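Local coordinates for protein probable transcriptional regulator (PDB 3ON2) that probably binds DNA as a transcriptional regulator of the TetR family, at residues A[94-108]-A[161-173]. Sequence-based numbering, arbitrary orientation. Where two conformers were deposited one is given.
Sequences AGAYVSFALAHRELL and FATFHGIATLAAG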
loop_
_atom_site.group_PDB
_atom_site.type_symbol
_atom_site.label_atom_id
_atom_site.label_comp_id
_atom_site.label_asym_id
_atom_site.label_seq_id
_atom_site.Cartn_x
_atom_site.Cartn_y
_atom_site.Cartn_z
ATOM N N ALA A 94 -11.160 1.012 -4.138
ATOM C CA ALA A 94 -10.412 1.199 -5.387
ATOM C C ALA A 94 -9.761 2.558 -5.431
ATOM O O ALA A 94 -8.579 2.660 -5.701
ATOM C CB ALA A 94 -11.321 1.023 -6.589
ATOM N N GLY A 95 -10.556 3.596 -5.204
ATOM C CA GLY A 95 -10.068 4.973 -5.172
ATOM C C GLY A 95 -8.964 5.177 -4.145
ATOM O O GLY A 95 -7.963 5.832 -4.443
ATOM N N ALA A 96 -9.128 4.607 -2.945
ATOM C CA ALA A 96 -8.080 4.681 -1.913
ATOM C C ALA A 96 -6.795 3.958 -2.302
ATOM O O ALA A 96 -5.691 4.422 -1.988
ATOM C CB ALA A 96 -8.584 4.132 -0.569
ATOM N N TYR A 97 -6.918 2.805 -2.938
ATOM C CA TYR A 97 -5.706 2.112 -3.400
ATOM C C TYR A 97 -4.894 2.944 -4.410
ATOM O O TYR A 97 -3.669 3.072 -4.297
ATOM C CB TYR A 97 -6.013 0.737 -4.018
ATOM C CG TYR A 97 -4.714 0.104 -4.485
ATOM C CD1 TYR A 97 -3.858 -0.494 -3.550
ATOM C CD2 TYR A 97 -4.295 0.187 -5.815
ATOM C CE1 TYR A 97 -2.654 -1.026 -3.922
ATOM C CE2 TYR A 97 -3.063 -0.356 -6.205
ATOM C CZ TYR A 97 -2.254 -0.969 -5.248
ATOM O OH TYR A 97 -1.040 -1.516 -5.557
ATOM N N VAL A 98 -5.579 3.449 -5.434
ATOM C CA VAL A 98 -4.907 4.210 -6.484
ATOM C C VAL A 98 -4.281 5.480 -5.897
ATOM O O VAL A 98 -3.123 5.786 -6.193
ATOM C CB VAL A 98 -5.854 4.468 -7.698
ATOM C CG1 VAL A 98 -5.158 5.304 -8.798
ATOM C CG2 VAL A 98 -6.318 3.114 -8.300
ATOM N N SER A 99 -5.006 6.188 -5.038
ATOM C CA SER A 99 -4.426 7.367 -4.364
ATOM C C SER A 99 -3.188 7.046 -3.541
ATOM O O SER A 99 -2.211 7.828 -3.556
ATOM C CB SER A 99 -5.446 8.041 -3.454
ATOM O OG SER A 99 -6.477 8.536 -4.261
ATOM N N PHE A 100 -3.234 5.924 -2.812
ATOM C CA PHE A 100 -2.067 5.500 -2.036
ATOM C C PHE A 100 -0.843 5.258 -2.924
ATOM O O PHE A 100 0.274 5.713 -2.624
ATOM C CB PHE A 100 -2.364 4.217 -1.232
ATOM C CG PHE A 100 -1.279 3.850 -0.267
ATOM C CD1 PHE A 100 -1.345 4.269 1.059
ATOM C CD2 PHE A 100 -0.166 3.098 -0.689
ATOM C CE1 PHE A 100 -0.316 3.928 1.968
ATOM C CE2 PHE A 100 0.860 2.771 0.196
ATOM C CZ PHE A 100 0.785 3.187 1.529
ATOM N N ALA A 101 -1.068 4.481 -3.982
ATOM C CA ALA A 101 -0.042 4.115 -4.939
ATOM C C ALA A 101 0.613 5.356 -5.547
ATOM O O ALA A 101 1.850 5.436 -5.650
ATOM C CB ALA A 101 -0.651 3.244 -6.020
ATOM N N LEU A 102 -0.202 6.341 -5.931
ATOM C CA LEU A 102 0.337 7.514 -6.593
ATOM C C LEU A 102 1.007 8.482 -5.612
ATOM O O LEU A 102 1.941 9.205 -5.977
ATOM C CB LEU A 102 -0.725 8.167 -7.498
ATOM C CG LEU A 102 -1.258 7.244 -8.645
ATOM C CD1 LEU A 102 -2.356 7.934 -9.473
ATOM C CD2 LEU A 102 -0.111 6.710 -9.602
ATOM N N ALA A 103 0.581 8.453 -4.349
ATOM C CA ALA A 103 1.233 9.253 -3.320
ATOM C C ALA A 103 2.504 8.635 -2.757
ATOM O O ALA A 103 3.273 9.339 -2.101
ATOM C CB ALA A 103 0.285 9.580 -2.186
ATOM N N HIS A 104 2.712 7.336 -2.965
ATOM C CA HIS A 104 3.838 6.627 -2.358
ATOM C C HIS A 104 4.461 5.679 -3.376
ATOM O O HIS A 104 4.583 4.472 -3.131
ATOM C CB HIS A 104 3.355 5.818 -1.152
ATOM C CG HIS A 104 2.619 6.631 -0.140
ATOM N ND1 HIS A 104 3.265 7.409 0.801
ATOM C CD2 HIS A 104 1.296 6.772 0.100
ATOM C CE1 HIS A 104 2.368 7.998 1.575
ATOM N NE2 HIS A 104 1.165 7.625 1.174
ATOM N N ARG A 105 4.868 6.230 -4.511
ATOM C CA ARG A 105 5.314 5.409 -5.642
ATOM C C ARG A 105 6.562 4.580 -5.369
ATOM O O ARG A 105 6.576 3.384 -5.659
ATOM C CB ARG A 105 5.510 6.283 -6.879
ATOM C CG ARG A 105 4.255 7.032 -7.236
ATOM C CD ARG A 105 4.355 7.737 -8.572
ATOM N NE ARG A 105 3.285 8.722 -8.703
ATOM C CZ ARG A 105 3.057 9.412 -9.813
ATOM N NH1 ARG A 105 3.839 9.230 -10.864
ATOM N NH2 ARG A 105 2.074 10.293 -9.860
ATOM N N GLU A 106 7.610 5.207 -4.836
ATOM C CA GLU A 106 8.847 4.464 -4.498
ATOM C C GLU A 106 8.636 3.517 -3.298
ATOM O O GLU A 106 9.194 2.420 -3.267
ATOM C CB GLU A 106 10.037 5.402 -4.235
ATOM C CG GLU A 106 10.478 6.241 -5.434
ATOM C CD GLU A 106 11.060 5.401 -6.560
ATOM O OE1 GLU A 106 11.368 4.213 -6.351
ATOM O OE2 GLU A 106 11.214 5.923 -7.676
ATOM N N LEU A 107 7.835 3.927 -2.318
ATOM C CA LEU A 107 7.563 3.033 -1.185
ATOM C C LEU A 107 6.793 1.797 -1.653
ATOM O O LEU A 107 7.117 0.677 -1.273
ATOM C CB LEU A 107 6.812 3.738 -0.063
ATOM C CG LEU A 107 6.456 2.801 1.101
ATOM C CD1 LEU A 107 7.701 2.432 1.919
ATOM C CD2 LEU A 107 5.370 3.438 1.980
ATOM N N LEU A 108 5.801 2.004 -2.516
ATOM C CA LEU A 108 5.020 0.892 -3.013
ATOM C C LEU A 108 5.872 -0.109 -3.830
ATOM O O LEU A 108 5.758 -1.346 -3.634
ATOM C CB LEU A 108 3.810 1.416 -3.810
ATOM C CG LEU A 108 2.746 0.378 -4.162
ATOM C CD1 LEU A 108 1.817 0.108 -2.987
ATOM C CD2 LEU A 108 1.975 0.798 -5.413
ATOM N N PHE A 161 -7.561 -6.257 -7.506
ATOM C CA PHE A 161 -6.196 -5.770 -7.259
ATOM C C PHE A 161 -5.430 -5.543 -8.568
ATOM O O PHE A 161 -4.821 -4.499 -8.734
ATOM C CB PHE A 161 -5.445 -6.734 -6.343
ATOM C CG PHE A 161 -3.988 -6.388 -6.112
ATOM C CD1 PHE A 161 -3.573 -5.080 -5.866
ATOM C CD2 PHE A 161 -3.044 -7.406 -6.039
ATOM C CE1 PHE A 161 -2.230 -4.780 -5.609
ATOM C CE2 PHE A 161 -1.703 -7.132 -5.796
ATOM C CZ PHE A 161 -1.286 -5.823 -5.580
ATOM N N ALA A 162 -5.515 -6.497 -9.495
ATOM C CA ALA A 162 -4.848 -6.383 -10.788
ATOM C C ALA A 162 -5.394 -5.181 -11.543
ATOM O O ALA A 162 -4.623 -4.428 -12.162
ATOM C CB ALA A 162 -5.042 -7.637 -11.613
ATOM N N THR A 163 -6.712 -5.031 -11.519
ATOM C CA THR A 163 -7.353 -3.902 -12.182
ATOM C C THR A 163 -6.836 -2.566 -11.667
ATOM O O THR A 163 -6.391 -1.723 -12.467
ATOM C CB THR A 163 -8.873 -3.943 -12.048
ATOM O OG1 THR A 163 -9.346 -5.170 -12.628
ATOM C CG2 THR A 163 -9.514 -2.705 -12.768
ATOM N N PHE A 164 -6.885 -2.364 -10.356
ATOM C CA PHE A 164 -6.519 -1.049 -9.815
ATOM C C PHE A 164 -5.011 -0.840 -9.676
ATOM O O PHE A 164 -4.529 0.299 -9.825
ATOM C CB PHE A 164 -7.389 -0.693 -8.578
ATOM C CG PHE A 164 -8.839 -0.650 -8.938
ATOM C CD1 PHE A 164 -9.345 0.416 -9.688
ATOM C CD2 PHE A 164 -9.673 -1.732 -8.663
ATOM C CE1 PHE A 164 -10.669 0.428 -10.110
ATOM C CE2 PHE A 164 -11.022 -1.713 -9.075
ATOM C CZ PHE A 164 -11.501 -0.627 -9.793
ATOM N N HIS A 165 -4.250 -1.911 -9.446
ATOM C CA HIS A 165 -2.806 -1.787 -9.604
ATOM C C HIS A 165 -2.418 -1.502 -11.068
ATOM O O HIS A 165 -1.449 -0.789 -11.321
ATOM C CB HIS A 165 -2.045 -3.006 -9.087
ATOM C CG HIS A 165 -0.567 -2.784 -9.003
ATOM N ND1 HIS A 165 -0.007 -1.883 -8.120
ATOM C CD2 HIS A 165 0.463 -3.322 -9.698
ATOM C CE1 HIS A 165 1.304 -1.867 -8.284
ATOM N NE2 HIS A 165 1.618 -2.742 -9.223
ATOM N N GLY A 166 -3.136 -2.096 -12.017
ATOM C CA GLY A 166 -2.935 -1.781 -13.440
ATOM C C GLY A 166 -3.181 -0.307 -13.758
ATOM O O GLY A 166 -2.370 0.313 -14.417
ATOM N N ILE A 167 -4.288 0.251 -13.266
ATOM C CA ILE A 167 -4.556 1.688 -13.399
ATOM C C ILE A 167 -3.423 2.557 -12.790
ATOM O O ILE A 167 -2.902 3.477 -13.458
ATOM C CB ILE A 167 -5.980 2.099 -12.863
ATOM C CG1 ILE A 167 -7.087 1.459 -13.720
ATOM C CG2 ILE A 167 -6.154 3.660 -12.937
ATOM C CD1 ILE A 167 -8.549 1.717 -13.162
ATOM N N ALA A 168 -3.032 2.272 -11.548
ATOM C CA ALA A 168 -1.942 3.014 -10.898
ATOM C C ALA A 168 -0.617 2.913 -11.697
ATOM O O ALA A 168 0.116 3.907 -11.848
ATOM C CB ALA A 168 -1.761 2.550 -9.443
ATOM N N THR A 169 -0.337 1.721 -12.230
ATOM C CA THR A 169 0.839 1.479 -13.057
ATOM C C THR A 169 0.799 2.314 -14.365
ATOM O O THR A 169 1.801 2.986 -14.732
ATOM C CB THR A 169 0.994 -0.036 -13.351
ATOM O OG1 THR A 169 1.131 -0.748 -12.115
ATOM C CG2 THR A 169 2.223 -0.310 -14.229
ATOM N N LEU A 170 -0.356 2.333 -15.032
ATOM C CA LEU A 170 -0.511 3.140 -16.238
ATOM C C LEU A 170 -0.320 4.617 -15.909
ATOM O O LEU A 170 0.339 5.349 -16.668
ATOM C CB LEU A 170 -1.887 2.922 -16.928
ATOM C CG LEU A 170 -2.209 1.553 -17.576
ATOM C CD1 LEU A 170 -3.398 1.606 -18.573
ATOM C CD2 LEU A 170 -0.994 0.972 -18.275
ATOM N N ALA A 171 -0.892 5.049 -14.789
ATOM C CA ALA A 171 -0.832 6.449 -14.397
ATOM C C ALA A 171 0.618 6.838 -14.105
ATOM O O ALA A 171 1.117 7.846 -14.627
ATOM C CB ALA A 171 -1.776 6.731 -13.190
ATOM N N ALA A 172 1.329 6.003 -13.345
ATOM C CA ALA A 172 2.731 6.291 -13.022
ATOM C C ALA A 172 3.613 6.294 -14.277
ATOM O O ALA A 172 4.673 6.953 -14.296
ATOM C CB ALA A 172 3.267 5.291 -12.004
ATOM N N GLY A 173 3.175 5.584 -15.318
ATOM C CA GLY A 173 3.962 5.428 -16.531
ATOM C C GLY A 173 3.595 6.400 -17.636
ATOM O O GLY A 173 4.139 6.330 -18.730
#
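Tyr97 and His165 share the hydrogen bond between the two helices. Tyr97 OH lies 2.8 Å from His165 ND1, which sits in the plane of the tyrosine ring, and either atom could be the donor. The same hydroxyl is also hydrogen-bonded to Tyr112, whose ring makes an edge-to-face pair with His165. With CG of Tyr97 anti to the backbone N (chi1 179°), the ring reaches across to helix 153-172.

Phe161 packs beside this bond. It forms an offset edge-to-face pair with Tyr97, planes at 90° and centroids 5.8 Å apart, and its CE1 comes nearest. Farther along, toward the start of 94-108, Ala94 CB sits over the centre of the Phe164 ring, 3.5 Å from its centroid, in a CH-pi contact. Thr163 CG2 covers the opposite face. A phenylalanine in place of Tyr97 would probably leave both His165 ND1 and the Tyr112 hydroxyl without this partner.

The rest is mostly aliphatic. Ala101 CB meets Ala168 CB at 3.7 Å, and Val98 CG2 packs on Phe164 CB. Both methyls of Leu102 lie against Ala171 CB, CD1 at 3.9 Å, and CD2 also reaches Ala168 O. In one of its conformers Arg105 lies against Ala172 at the margin.

The axes of 94-103 and 161-172 approach to 9.2 Å at -36°, with Ala101 and Ala168 meeting between them. This is helix packing in the all-helical TetR-type C-terminal domain; Ala94, Tyr97, Phe161 and Phe164 also line the pocket occupied by a polyether, probably from the crystallisation liquor.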